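Local atomic coordinates of uncharacterized conserved protein YndB, AHSA1/START domain (Micromonospora chersina, PDB entry 6V04), a protein that is of unknown function but takes part in dynemicin biosynthesis and has a START/Bet v1-like fold, and so may act on or bind a polyketide-derived intermediate. Residues P164-E167 with E168-V171; V240-Q243 with G244-R247. All coordinates share one frame; numbering follows the deposited sequence. Where two conformers were deposited one is given.

Contact 1 (P164-E167 with E168-V171); sequences PLRE and ETVV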
ATOM      1  N   PRO A 164      -8.752 -15.390  10.820  1.00 28.28           N
ATOM      2  CA  PRO A 164      -8.739 -14.092  11.525  1.00 27.30           C
ATOM      3  C   PRO A 164     -10.117 -13.497  11.791  1.00 27.18           C
ATOM      4  O   PRO A 164     -10.212 -12.558  12.596  1.00 26.57           O
ATOM      5  CB  PRO A 164      -7.933 -13.189  10.579  1.00 26.32           C
ATOM      6  CG  PRO A 164      -8.138 -13.825   9.225  1.00 27.38           C
ATOM      7  CD  PRO A 164      -8.110 -15.282   9.494  1.00 29.34           C
ATOM      8  N   LEU A 165     -11.175 -13.965  11.124  1.00 25.36           N
ATOM      9  CA  LEU A 165     -12.472 -13.314  11.210  1.00 24.74           C
ATOM     10  C   LEU A 165     -13.467 -14.169  11.982  1.00 26.87           C
ATOM     11  O   LEU A 165     -14.496 -14.614  11.450  1.00 28.56           O
ATOM     12  CB  LEU A 165     -13.000 -12.962   9.813  1.00 25.15           C
ATOM     13  CG  LEU A 165     -12.104 -11.976   9.058  1.00 24.69           C
ATOM     14  CD1 LEU A 165     -12.738 -11.586   7.725  1.00 31.21           C
ATOM     15  CD2 LEU A 165     -11.825 -10.727   9.910  1.00 26.52           C
ATOM     16  N   ARG A 166     -13.168 -14.388  13.260  1.00 27.43           N
ATOM     17  CA  ARG A 166     -14.046 -15.082  14.188  1.00 27.02           C
ATOM     18  C   ARG A 166     -14.143 -14.252  15.453  1.00 28.12           C
ATOM     19  O   ARG A 166     -13.175 -13.595  15.845  1.00 29.03           O
ATOM     20  CB  ARG A 166     -13.521 -16.459  14.545  1.00 30.30           C
ATOM     21  CG  ARG A 166     -13.380 -17.411  13.358  1.00 29.97           C
ATOM     22  CD  ARG A 166     -12.606 -18.631  13.778  1.00 32.26           C
ATOM     23  NE  ARG A 166     -12.474 -19.614  12.697  1.00 31.27           N
ATOM     24  CZ  ARG A 166     -11.520 -20.531  12.647  1.00 38.49           C
ATOM     25  NH1 ARG A 166     -10.615 -20.609  13.617  1.00 31.56           N
ATOM     26  NH2 ARG A 166     -11.471 -21.375  11.623  1.00 34.65           N
ATOM     27  N   GLU A 167     -15.306 -14.290  16.105  1.00 30.87           N
ATOM     28  CA  GLU A 167     -15.420 -13.505  17.328  1.00 30.99           C
ATOM     29  C   GLU A 167     -14.333 -13.899  18.311  1.00 34.40           C
ATOM     30  O   GLU A 167     -13.801 -13.042  19.031  1.00 32.82           O
ATOM     31  CB  GLU A 167     -16.803 -13.670  17.955  1.00 36.98           C
ATOM     32  CG  GLU A 167     -17.884 -12.787  17.323  1.00 57.31           C
ATOM     33  CD  GLU A 167     -17.611 -11.285  17.463  1.00 63.69           C
ATOM     34  OE1 GLU A 167     -16.650 -10.900  18.167  1.00 57.96           O
ATOM     35  OE2 GLU A 167     -18.368 -10.487  16.865  1.00 42.81           O
ATOM     36  N   GLU A 168     -13.956 -15.174  18.322  1.00 34.56           N
ATOM     37  CA  GLU A 168     -12.975 -15.683  19.265  1.00 31.86           C
ATOM     38  C   GLU A 168     -11.531 -15.542  18.786  1.00 33.32           C
ATOM     39  O   GLU A 168     -10.621 -15.918  19.534  1.00 38.68           O
ATOM     40  CB  GLU A 168     -13.278 -17.152  19.593  1.00 37.00           C
ATOM     41  CG  GLU A 168     -12.987 -18.166  18.491  1.00 37.67           C
ATOM     42  CD  GLU A 168     -14.172 -18.441  17.581  1.00 40.83           C
ATOM     43  OE1 GLU A 168     -15.137 -17.643  17.565  1.00 34.55           O
ATOM     44  OE2 GLU A 168     -14.138 -19.481  16.885  1.00 41.40           O
ATOM     45  N   THR A 169     -11.282 -15.014  17.577  1.00 28.52           N
ATOM     46  CA  THR A 169      -9.913 -14.764  17.124  1.00 28.87           C
ATOM     47  C   THR A 169      -9.580 -13.304  16.839  1.00 28.66           C
ATOM     48  O   THR A 169      -8.394 -12.986  16.706  1.00 28.69           O
ATOM     49  CB  THR A 169      -9.586 -15.569  15.850  1.00 29.04           C
ATOM     50  OG1 THR A 169     -10.476 -15.193  14.790  1.00 30.07           O
ATOM     51  CG2 THR A 169      -9.699 -17.065  16.105  1.00 32.98           C
ATOM     52  N   VAL A 170     -10.565 -12.406  16.717  1.00 27.80           N
ATOM     53  CA  VAL A 170     -10.229 -11.041  16.313  1.00 27.48           C
ATOM     54  C   VAL A 170      -9.307 -10.369  17.323  1.00 28.84           C
ATOM     55  O   VAL A 170      -8.435  -9.583  16.934  1.00 28.21           O
ATOM     56  CB  VAL A 170     -11.504 -10.206  16.072  1.00 26.14           C
ATOM     57  CG1 VAL A 170     -12.157 -10.607  14.751  1.00 27.60           C
ATOM     58  CG2 VAL A 170     -12.474 -10.320  17.243  1.00 32.48           C
ATOM     59  N   VAL A 171      -9.455 -10.670  18.618  1.00 31.15           N
ATOM     60  CA  VAL A 171      -8.586 -10.020  19.602  1.00 32.39           C
ATOM     61  C   VAL A 171      -7.161 -10.558  19.517  1.00 36.84           C
ATOM     62  O   VAL A 171      -6.228  -9.926  20.029  1.00 36.47           O
ATOM     63  CB  VAL A 171      -9.152 -10.181  21.023  1.00 44.72           C
ATOM     64  CG1 VAL A 171      -8.225  -9.525  22.036  1.00 54.04           C
ATOM     65  CG2 VAL A 171     -10.552  -9.570  21.114  1.00 45.40           C
TER
HETATM   66  O   HOH W   1     -11.452 -20.432  16.478  1.00 43.51           O
HETATM   67  O   HOH W   2     -11.368 -12.441  19.986  1.00 39.62           O
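Arg-166 and Thr-169 close a type I beta-turn that leads into the short helix 170-173 of a START/Bet v1-like sheet-and-helix unit. The turn is defined by Thr-169 N, which donates to Arg-166 O at 2.9 Å. A second donor, Val-170 N, reaches the same oxygen at 3.0 Å, so two N-H groups share Arg-166 O. Thr-169 answers with a weak bond in the reverse sense: Arg-166 N lies 3.2 Å from Thr-169 OG1 with an N-H...O angle of only 131°. OG1 gets there because it stands between the backbone N and carbonyl carbon of its own residue (chi1 60°), and it is also hydrogen-bonded to His-163 O. The Thr-169 methyl CG2 meanwhile sits 4.0 Å from Arg-166 CD. The Glu-168 chain, bent at chi2, crosses that of Arg-166 at a slant, OE2 resting 3.6 Å from Arg-166 CD. The opposite charges probably attract, but the oxygen lies well out of the guanidinium plane and no N-H points at it; NE pairs instead with Glu-207, and OE2 of Glu-168 with Arg-206. Were an alanine to stand in place of Arg-166, Glu-207 would probably be left without its salt-bridge mate and the Thr-169 methyl without the aliphatic chain beside it. Farther out, Glu-167 OE2 bonds to Trp-202 and Leu-165 packs on Leu-204, joining the loop to strand 196-205. One water accepts from Val-171 N at 2.9 Å and donates to Glu-167 O at 2.7 Å.

Contact 2 (V240-Q243 with G244-R247); sequences VSHQ and GWHR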
ATOM      1  N   VAL A 240      -7.304  -5.336   4.350  1.00 24.03           N
ATOM      2  CA  VAL A 240      -7.917  -4.263   5.117  1.00 23.17           C
ATOM      3  C   VAL A 240      -8.015  -3.032   4.239  1.00 22.14           C
ATOM      4  O   VAL A 240      -7.145  -2.778   3.400  1.00 22.35           O
ATOM      5  CB  VAL A 240      -7.146  -3.939   6.412  1.00 24.05           C
ATOM      6  CG1 VAL A 240      -5.713  -3.539   6.114  1.00 26.21           C
ATOM      7  CG2 VAL A 240      -7.871  -2.819   7.173  1.00 31.17           C
ATOM      8  N   SER A 241      -9.103  -2.286   4.416  1.00 23.64           N
ATOM      9  CA  SER A 241      -9.267  -0.949   3.860  1.00 24.79           C
ATOM     10  C   SER A 241      -9.766  -0.053   4.979  1.00 22.99           C
ATOM     11  O   SER A 241     -10.737  -0.402   5.658  1.00 26.23           O
ATOM     12  CB  SER A 241     -10.268  -0.950   2.711  1.00 29.88           C
ATOM     13  OG  SER A 241     -10.523   0.365   2.239  1.00 34.59           O
ATOM     14  N   HIS A 242      -9.130   1.100   5.171  1.00 21.28           N
ATOM     15  CA  HIS A 242      -9.549   2.040   6.202  1.00 21.89           C
ATOM     16  C   HIS A 242      -9.600   3.423   5.568  1.00 20.04           C
ATOM     17  O   HIS A 242      -8.558   3.976   5.196  1.00 20.81           O
ATOM     18  CB  HIS A 242      -8.603   1.970   7.390  1.00 22.98           C
ATOM     19  CG  HIS A 242      -9.149   2.588   8.631  1.00 22.73           C
ATOM     20  ND1 HIS A 242      -8.572   2.398   9.868  1.00 23.62           N
ATOM     21  CD2 HIS A 242     -10.219   3.392   8.828  1.00 22.10           C
ATOM     22  CE1 HIS A 242      -9.255   3.074  10.772  1.00 24.14           C
ATOM     23  NE2 HIS A 242     -10.264   3.683  10.171  1.00 23.92           N
ATOM     24  N   GLN A 243     -10.806   3.961   5.428  1.00 20.98           N
ATOM     25  CA  GLN A 243     -11.068   5.158   4.639  1.00 21.78           C
ATOM     26  C   GLN A 243     -11.618   6.286   5.505  1.00 22.67           C
ATOM     27  O   GLN A 243     -12.143   6.059   6.600  1.00 21.85           O
ATOM     28  CB  GLN A 243     -12.071   4.872   3.520  1.00 24.07           C
ATOM     29  CG  GLN A 243     -11.564   3.879   2.482  1.00 26.46           C
ATOM     30  CD  GLN A 243     -12.585   3.589   1.399  1.00 40.66           C
ATOM     31  OE1 GLN A 243     -13.786   3.669   1.627  1.00 45.13           O
ATOM     32  NE2 GLN A 243     -12.104   3.245   0.213  1.00 56.69           N
ATOM     33  N   GLY A 244     -11.554   7.499   4.964  1.00 22.07           N
ATOM     34  CA  GLY A 244     -12.196   8.660   5.570  1.00 24.33           C
ATOM     35  C   GLY A 244     -11.261   9.767   6.001  1.00 21.92           C
ATOM     36  O   GLY A 244     -11.747  10.858   6.349  1.00 22.32           O
ATOM     37  N   TRP A 245      -9.946   9.543   5.951  1.00 20.33           N
ATOM     38  CA  TRP A 245      -8.968  10.460   6.539  1.00 21.38           C
ATOM     39  C   TRP A 245      -9.046  11.843   5.918  1.00 21.66           C
ATOM     40  O   TRP A 245      -8.845  12.859   6.608  1.00 22.51           O
ATOM     41  CB  TRP A 245      -7.560   9.879   6.363  1.00 21.56           C
ATOM     42  CG  TRP A 245      -7.536   8.488   6.873  1.00 20.31           C
ATOM     43  CD1 TRP A 245      -7.542   7.340   6.128  1.00 20.91           C
ATOM     44  CD2 TRP A 245      -7.603   8.087   8.235  1.00 18.84           C
ATOM     45  NE1 TRP A 245      -7.594   6.246   6.963  1.00 20.27           N
ATOM     46  CE2 TRP A 245      -7.621   6.684   8.263  1.00 20.18           C
ATOM     47  CE3 TRP A 245      -7.630   8.789   9.453  1.00 19.70           C
ATOM     48  CZ2 TRP A 245      -7.691   5.962   9.453  1.00 20.95           C
ATOM     49  CZ3 TRP A 245      -7.691   8.071  10.626  1.00 21.80           C
ATOM     50  CH2 TRP A 245      -7.706   6.682  10.629  1.00 22.23           C
ATOM     51  N   HIS A 246      -9.325  11.908   4.629  1.00 20.55           N
ATOM     52  CA  HIS A 246      -9.390  13.174   3.905  1.00 22.55           C
ATOM     53  C   HIS A 246     -10.694  13.940   4.116  1.00 25.10           C
ATOM     54  O   HIS A 246     -10.810  15.070   3.626  1.00 24.53           O
ATOM     55  CB  HIS A 246      -9.214  12.905   2.412  1.00 23.54           C
ATOM     56  CG  HIS A 246     -10.323  12.094   1.822  1.00 23.66           C
ATOM     57  ND1 HIS A 246     -10.645  10.832   2.277  1.00 24.71           N
ATOM     58  CD2 HIS A 246     -11.202  12.376   0.836  1.00 26.29           C
ATOM     59  CE1 HIS A 246     -11.675  10.373   1.590  1.00 25.71           C
ATOM     60  NE2 HIS A 246     -12.032  11.290   0.710  1.00 31.02           N
ATOM     61  N   ARG A 247     -11.690  13.362   4.784  0.57 22.86           N
ATOM     62  CA  ARG A 247     -12.967  14.040   4.989  0.57 24.28           C
ATOM     63  C   ARG A 247     -13.250  14.284   6.468  0.57 25.09           C
ATOM     64  O   ARG A 247     -14.410  14.409   6.862  0.57 25.71           O
ATOM     65  CB  ARG A 247     -14.112  13.252   4.346  0.57 28.02           C
ATOM     66  CG  ARG A 247     -14.157  11.778   4.691  0.57 32.58           C
ATOM     67  CD  ARG A 247     -15.434  11.151   4.146  0.57 42.54           C
ATOM     68  NE  ARG A 247     -15.379   9.694   4.126  0.57 37.12           N
ATOM     69  CZ  ARG A 247     -15.618   8.907   5.170  0.57 41.71           C
ATOM     70  NH1 ARG A 247     -15.539   7.588   5.034  0.57 50.04           N
ATOM     71  NH2 ARG A 247     -15.927   9.428   6.347  0.57 45.12           N
TER
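Gly-244 follows Gln-243 with a positive phi that turns the chain off the end of strand 236-243. A CB on this residue would fall 2.3 Å from Gln-243 O, a clash that, with the positive phi, accounts for a glycine at this point of the chain. Trp-245 comes next and swings its indole back along the strand to His-242, where two contacts form. Its NE1 donates to His-242 O at 3.0 Å; the N-H...O angle of 141° shows a bent bond, and the donor stands above the carbonyl plane while the oxygen is tilted slightly from the indole plane. The six-membered ring presents its edge to the imidazole in an edge-to-face stack, with centroids 4.7 Å apart and planes at 56°. Atom CZ2 is the point of the wedge, lying over the centre of the His-242 ring and 3.5 Å from its NE2. The imidazole is presented this way because CG of His-242 is anti to the backbone N (chi1 -163°), and Trp-266 and Thr-223, bonded to ND1 and NE2 respectively, restrict its rotation. This is the helix-grip arrangement of START/Bet v1-like proteins: the antiparallel sheet curves about the long helix 252-277, from which Phe-262 meets both rings and Leu-258 touches Trp-245. Beyond His-246, Arg-247 N bonds back to Gly-244 O at 3.0 Å, completing a type I turn. In one of its two modelled conformers Arg-247 NH2 also bonds to Val-222 O, a tie that is less certain for that reason.

Contact 2 ends strand 236-243 of the seven-stranded antiparallel sheet; contact 1 is a turn outside that sheet, packed on its strands 196-205 and 223-230. Their centres are about 22 Å apart and their nearest atoms about 9 Å, without touching. Strand 223-230 touches both: Val-227 and Thr-229 meet Leu-165, and Thr-223 meets Trp-245. Contact 2 is the nearer to the metal region but touches no ion. The side chain of Trp-245 is about 6 Å from that of Gln-149, a magnesium ligand whose ion is not bound to this chain in the model, and about 10 Å from a bound sodium ion; the Arg-247 side chain is about 10 Å from a magnesium ion. The 164-171 turn lies away from this site.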